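Local coordinates for protein CRISPR system CMR subunit Cmr7 1 (Sulfolobus solfataricus, PDB 2X5Q) that possibly forms a homodimer and belongs to the CMR ribonucleoprotein complex of the CRISPR adaptive immune system, which protects against mobile genetic elements, at residues 8-20 with 36-48. Residues are numbered along the deposited sequence; the frame is centred on the assembly and turned at random.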
# COMPACT_ATOMS: atom_id res chain seq x y z
N TRP A 8 19.55 -7.94 11.42
CA TRP A 8 19.31 -8.60 10.10
C TRP A 8 20.13 -7.92 9.00
O TRP A 8 20.16 -6.68 8.91
CB TRP A 8 17.83 -8.55 9.73
CG TRP A 8 16.98 -9.55 10.44
CD1 TRP A 8 16.08 -9.30 11.43
CD2 TRP A 8 16.94 -10.97 10.20
NE1 TRP A 8 15.48 -10.48 11.84
CE2 TRP A 8 15.99 -11.51 11.10
CE3 TRP A 8 17.62 -11.83 9.33
CZ2 TRP A 8 15.71 -12.88 11.15
CZ3 TRP A 8 17.33 -13.19 9.38
CH2 TRP A 8 16.39 -13.70 10.29
N GLU A 9 20.77 -8.73 8.18
CA GLU A 9 21.31 -8.26 6.90
C GLU A 9 20.17 -7.66 6.07
O GLU A 9 19.01 -8.07 6.21
CB GLU A 9 21.96 -9.41 6.15
CG GLU A 9 23.24 -9.89 6.81
CD GLU A 9 23.87 -11.11 6.17
OE1 GLU A 9 23.23 -11.76 5.31
OE2 GLU A 9 25.03 -11.41 6.53
N GLU A 10 20.49 -6.70 5.20
CA GLU A 10 19.49 -6.14 4.29
C GLU A 10 18.88 -7.25 3.43
O GLU A 10 19.60 -8.15 2.96
CB GLU A 10 20.09 -5.04 3.39
CG GLU A 10 20.36 -3.71 4.14
CD GLU A 10 20.57 -2.51 3.21
OE1 GLU A 10 20.86 -1.41 3.74
OE2 GLU A 10 20.43 -2.64 1.97
N GLN A 11 17.57 -7.20 3.25
CA GLN A 11 16.85 -8.23 2.50
C GLN A 11 16.29 -7.70 1.19
O GLN A 11 16.20 -6.50 0.98
CB GLN A 11 15.71 -8.80 3.35
CG GLN A 11 16.18 -9.23 4.76
CD GLN A 11 16.80 -10.62 4.78
OE1 GLN A 11 16.18 -11.58 4.35
NE2 GLN A 11 18.02 -10.74 5.32
N VAL A 12 15.92 -8.63 0.30
CA VAL A 12 15.21 -8.30 -0.92
C VAL A 12 13.95 -9.17 -0.96
O VAL A 12 13.99 -10.33 -0.58
CB VAL A 12 16.08 -8.53 -2.20
CG1 VAL A 12 16.52 -9.98 -2.33
CG2 VAL A 12 15.33 -8.10 -3.46
N PHE A 13 12.83 -8.58 -1.35
CA PHE A 13 11.58 -9.33 -1.60
C PHE A 13 11.65 -10.01 -2.93
O PHE A 13 11.75 -9.36 -3.98
CB PHE A 13 10.39 -8.36 -1.56
CG PHE A 13 9.03 -9.02 -1.77
CD1 PHE A 13 8.46 -9.82 -0.79
CD2 PHE A 13 8.31 -8.79 -2.94
CE1 PHE A 13 7.19 -10.38 -0.97
CE2 PHE A 13 7.02 -9.36 -3.14
CZ PHE A 13 6.48 -10.14 -2.16
N LEU A 14 11.57 -11.34 -2.89
CA LEU A 14 11.55 -12.15 -4.10
C LEU A 14 10.10 -12.57 -4.30
O LEU A 14 9.61 -13.44 -3.58
CB LEU A 14 12.49 -13.35 -3.92
CG LEU A 14 12.79 -14.33 -5.05
CD1 LEU A 14 13.97 -15.22 -4.65
CD2 LEU A 14 11.62 -15.19 -5.42
N PRO A 15 9.40 -11.94 -5.27
CA PRO A 15 8.06 -12.42 -5.61
C PRO A 15 8.09 -13.84 -6.15
O PRO A 15 8.92 -14.15 -7.02
CB PRO A 15 7.58 -11.45 -6.71
CG PRO A 15 8.49 -10.28 -6.65
CD PRO A 15 9.80 -10.78 -6.09
N ILE A 16 7.20 -14.69 -5.66
CA ILE A 16 7.08 -16.04 -6.19
C ILE A 16 5.89 -16.09 -7.17
O ILE A 16 4.72 -16.07 -6.75
CB ILE A 16 6.91 -17.07 -5.05
CG1 ILE A 16 8.07 -16.95 -4.06
CG2 ILE A 16 6.80 -18.50 -5.59
CD1 ILE A 16 9.42 -17.30 -4.64
N THR A 17 6.20 -16.10 -8.47
CA THR A 17 5.19 -16.16 -9.52
C THR A 17 5.48 -17.32 -10.45
O THR A 17 6.52 -17.93 -10.35
CB THR A 17 5.19 -14.90 -10.41
OG1 THR A 17 6.34 -14.94 -11.26
CG2 THR A 17 5.22 -13.62 -9.59
N ASN A 18 4.57 -17.56 -11.41
CA ASN A 18 4.79 -18.56 -12.46
C ASN A 18 5.91 -18.24 -13.45
O ASN A 18 6.25 -19.10 -14.26
CB ASN A 18 3.51 -18.79 -13.29
CG ASN A 18 2.47 -19.59 -12.54
OD1 ASN A 18 2.73 -20.70 -12.08
ND2 ASN A 18 1.26 -19.04 -12.43
N SER A 19 6.47 -17.02 -13.41
CA SER A 19 7.46 -16.61 -14.42
C SER A 19 8.90 -16.47 -13.95
O SER A 19 9.79 -16.16 -14.76
CB SER A 19 7.00 -15.31 -15.08
OG SER A 19 5.78 -15.53 -15.75
N ILE A 20 9.16 -16.68 -12.66
CA ILE A 20 10.51 -16.52 -12.15
C ILE A 20 11.36 -17.71 -12.61
O ILE A 20 10.85 -18.80 -12.86
CB ILE A 20 10.55 -16.34 -10.62
CG1 ILE A 20 10.24 -17.64 -9.88
CG2 ILE A 20 9.57 -15.23 -10.20
CD1 ILE A 20 10.40 -17.54 -8.38
N ILE A 36 17.27 -10.31 -9.41
CA ILE A 36 17.67 -10.28 -8.01
C ILE A 36 18.89 -11.19 -7.82
O ILE A 36 19.00 -12.23 -8.46
CB ILE A 36 16.48 -10.72 -7.13
CG1 ILE A 36 15.48 -9.57 -7.03
CG2 ILE A 36 16.92 -11.19 -5.74
CD1 ILE A 36 14.22 -9.90 -6.25
N GLU A 37 19.84 -10.75 -7.00
CA GLU A 37 20.97 -11.57 -6.58
C GLU A 37 20.74 -11.90 -5.12
O GLU A 37 20.19 -11.10 -4.38
CB GLU A 37 22.27 -10.78 -6.74
CG GLU A 37 23.53 -11.59 -6.47
CD GLU A 37 24.80 -10.75 -6.49
OE1 GLU A 37 24.88 -9.75 -5.74
OE2 GLU A 37 25.72 -11.12 -7.24
N TYR A 38 21.13 -13.09 -4.70
CA TYR A 38 21.07 -13.43 -3.29
C TYR A 38 22.45 -13.83 -2.79
O TYR A 38 23.33 -14.26 -3.56
CB TYR A 38 20.04 -14.52 -3.03
CG TYR A 38 20.41 -15.81 -3.68
CD1 TYR A 38 21.23 -16.72 -3.03
CD2 TYR A 38 19.97 -16.12 -4.97
CE1 TYR A 38 21.61 -17.89 -3.63
CE2 TYR A 38 20.35 -17.30 -5.59
CZ TYR A 38 21.17 -18.18 -4.91
OH TYR A 38 21.57 -19.35 -5.47
N ASN A 39 22.65 -13.64 -1.50
CA ASN A 39 23.92 -13.95 -0.88
C ASN A 39 23.84 -15.41 -0.42
O ASN A 39 23.03 -15.75 0.44
CB ASN A 39 24.18 -12.98 0.27
CG ASN A 39 24.24 -11.51 -0.20
OD1 ASN A 39 24.95 -11.18 -1.16
ND2 ASN A 39 23.51 -10.63 0.49
N GLN A 40 24.65 -16.26 -1.04
CA GLN A 40 24.61 -17.70 -0.77
C GLN A 40 24.87 -18.00 0.72
O GLN A 40 24.31 -18.93 1.27
CB GLN A 40 25.62 -18.47 -1.64
CG GLN A 40 25.40 -19.99 -1.67
CD GLN A 40 24.02 -20.39 -2.19
OE1 GLN A 40 23.71 -20.21 -3.37
NE2 GLN A 40 23.19 -20.96 -1.31
N ASN A 41 25.71 -17.19 1.36
CA ASN A 41 25.96 -17.34 2.79
C ASN A 41 25.34 -16.24 3.63
O ASN A 41 25.78 -16.01 4.75
CB ASN A 41 27.47 -17.42 3.03
CG ASN A 41 28.13 -18.53 2.25
OD1 ASN A 41 29.07 -18.31 1.49
ND2 ASN A 41 27.64 -19.75 2.43
N GLY A 42 24.33 -15.55 3.10
CA GLY A 42 23.65 -14.50 3.86
C GLY A 42 22.60 -15.09 4.78
O GLY A 42 22.22 -16.25 4.63
N GLN A 43 22.13 -14.29 5.75
CA GLN A 43 21.09 -14.71 6.68
C GLN A 43 19.76 -14.25 6.12
O GLN A 43 19.51 -13.06 5.98
CB GLN A 43 21.33 -14.19 8.12
CG GLN A 43 21.27 -12.65 8.35
CD GLN A 43 21.80 -12.21 9.73
OE1 GLN A 43 22.85 -11.55 9.84
NE2 GLN A 43 21.08 -12.59 10.79
N HIS A 44 18.91 -15.21 5.77
CA HIS A 44 17.63 -14.94 5.13
C HIS A 44 16.51 -14.92 6.17
O HIS A 44 16.47 -15.78 7.05
CB HIS A 44 17.33 -16.02 4.08
CG HIS A 44 18.48 -16.30 3.16
ND1 HIS A 44 19.11 -15.32 2.43
CD2 HIS A 44 19.10 -17.47 2.84
CE1 HIS A 44 20.07 -15.86 1.70
NE2 HIS A 44 20.08 -17.16 1.93
N VAL A 45 15.60 -13.96 6.05
CA VAL A 45 14.43 -13.88 6.92
C VAL A 45 13.50 -15.06 6.68
O VAL A 45 13.09 -15.74 7.63
CB VAL A 45 13.70 -12.55 6.73
CG1 VAL A 45 12.26 -12.61 7.23
CG2 VAL A 45 14.50 -11.39 7.40
N SER A 46 13.17 -15.30 5.40
CA SER A 46 12.43 -16.50 5.03
C SER A 46 13.32 -17.72 5.18
O SER A 46 14.51 -17.69 4.82
CB SER A 46 11.89 -16.41 3.61
OG SER A 46 11.03 -15.30 3.47
N GLN A 47 12.76 -18.80 5.72
CA GLN A 47 13.53 -19.96 6.15
C GLN A 47 12.84 -21.26 5.74
O GLN A 47 11.62 -21.34 5.71
CB GLN A 47 13.72 -19.93 7.68
CG GLN A 47 14.68 -18.81 8.17
CD GLN A 47 14.45 -18.41 9.62
OE1 GLN A 47 14.36 -19.27 10.51
NE2 GLN A 47 14.37 -17.09 9.88
N ILE A 48 13.63 -22.27 5.40
CA ILE A 48 13.11 -23.63 5.28
C ILE A 48 13.74 -24.53 6.35
O ILE A 48 14.87 -24.31 6.79
CB ILE A 48 13.26 -24.23 3.84
CG1 ILE A 48 14.68 -24.66 3.52
CG2 ILE A 48 12.78 -23.25 2.77
CD1 ILE A 48 14.74 -25.68 2.41
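Gln11 plugs its amide into the loop 39-46 and grips it with both ends. Its chain bends at chi2 (-83°), turning the amide toward the loop backbone. NE2 gives a nearly straight bond to Gln43 O, 2.8 Å, lying in that carbonyl's plane, and a second to Glu9 O; OE1 takes Val45 N at 3.0 Å from above the carbonyl plane of Gln11. Three bonds thus fix the rotation of a buried amide.

Glu9 reaches out with an extended chain, and its OE1 receives Gln43 N at 2.8 Å from above the plane of its carboxylate; Ser87 OG also bonds this oxygen. Gln43 lays its CG and amide against Glu9 CG, carboxylate and amide planes 71° apart. Val45 sets CG2 over one face of the Trp8 six-membered ring, a CH-pi contact 3.7 Å from the centroid, while the indole NE1 bonds His115 O. At the other end, Ile36 CD1 packs on Val12 CG2 at 3.5 Å and near Phe13 O.

Apart from this apolar touch between strands 11-15 and 35-38, which belong to different sheets, the contact is a loop pinned by side-chain-to-backbone hydrogen bonds, the Trp8-Val45 CH-pi contact and Glu9-Gln43 packing against the N-terminal end of strand 11-15 and the residues leading into it.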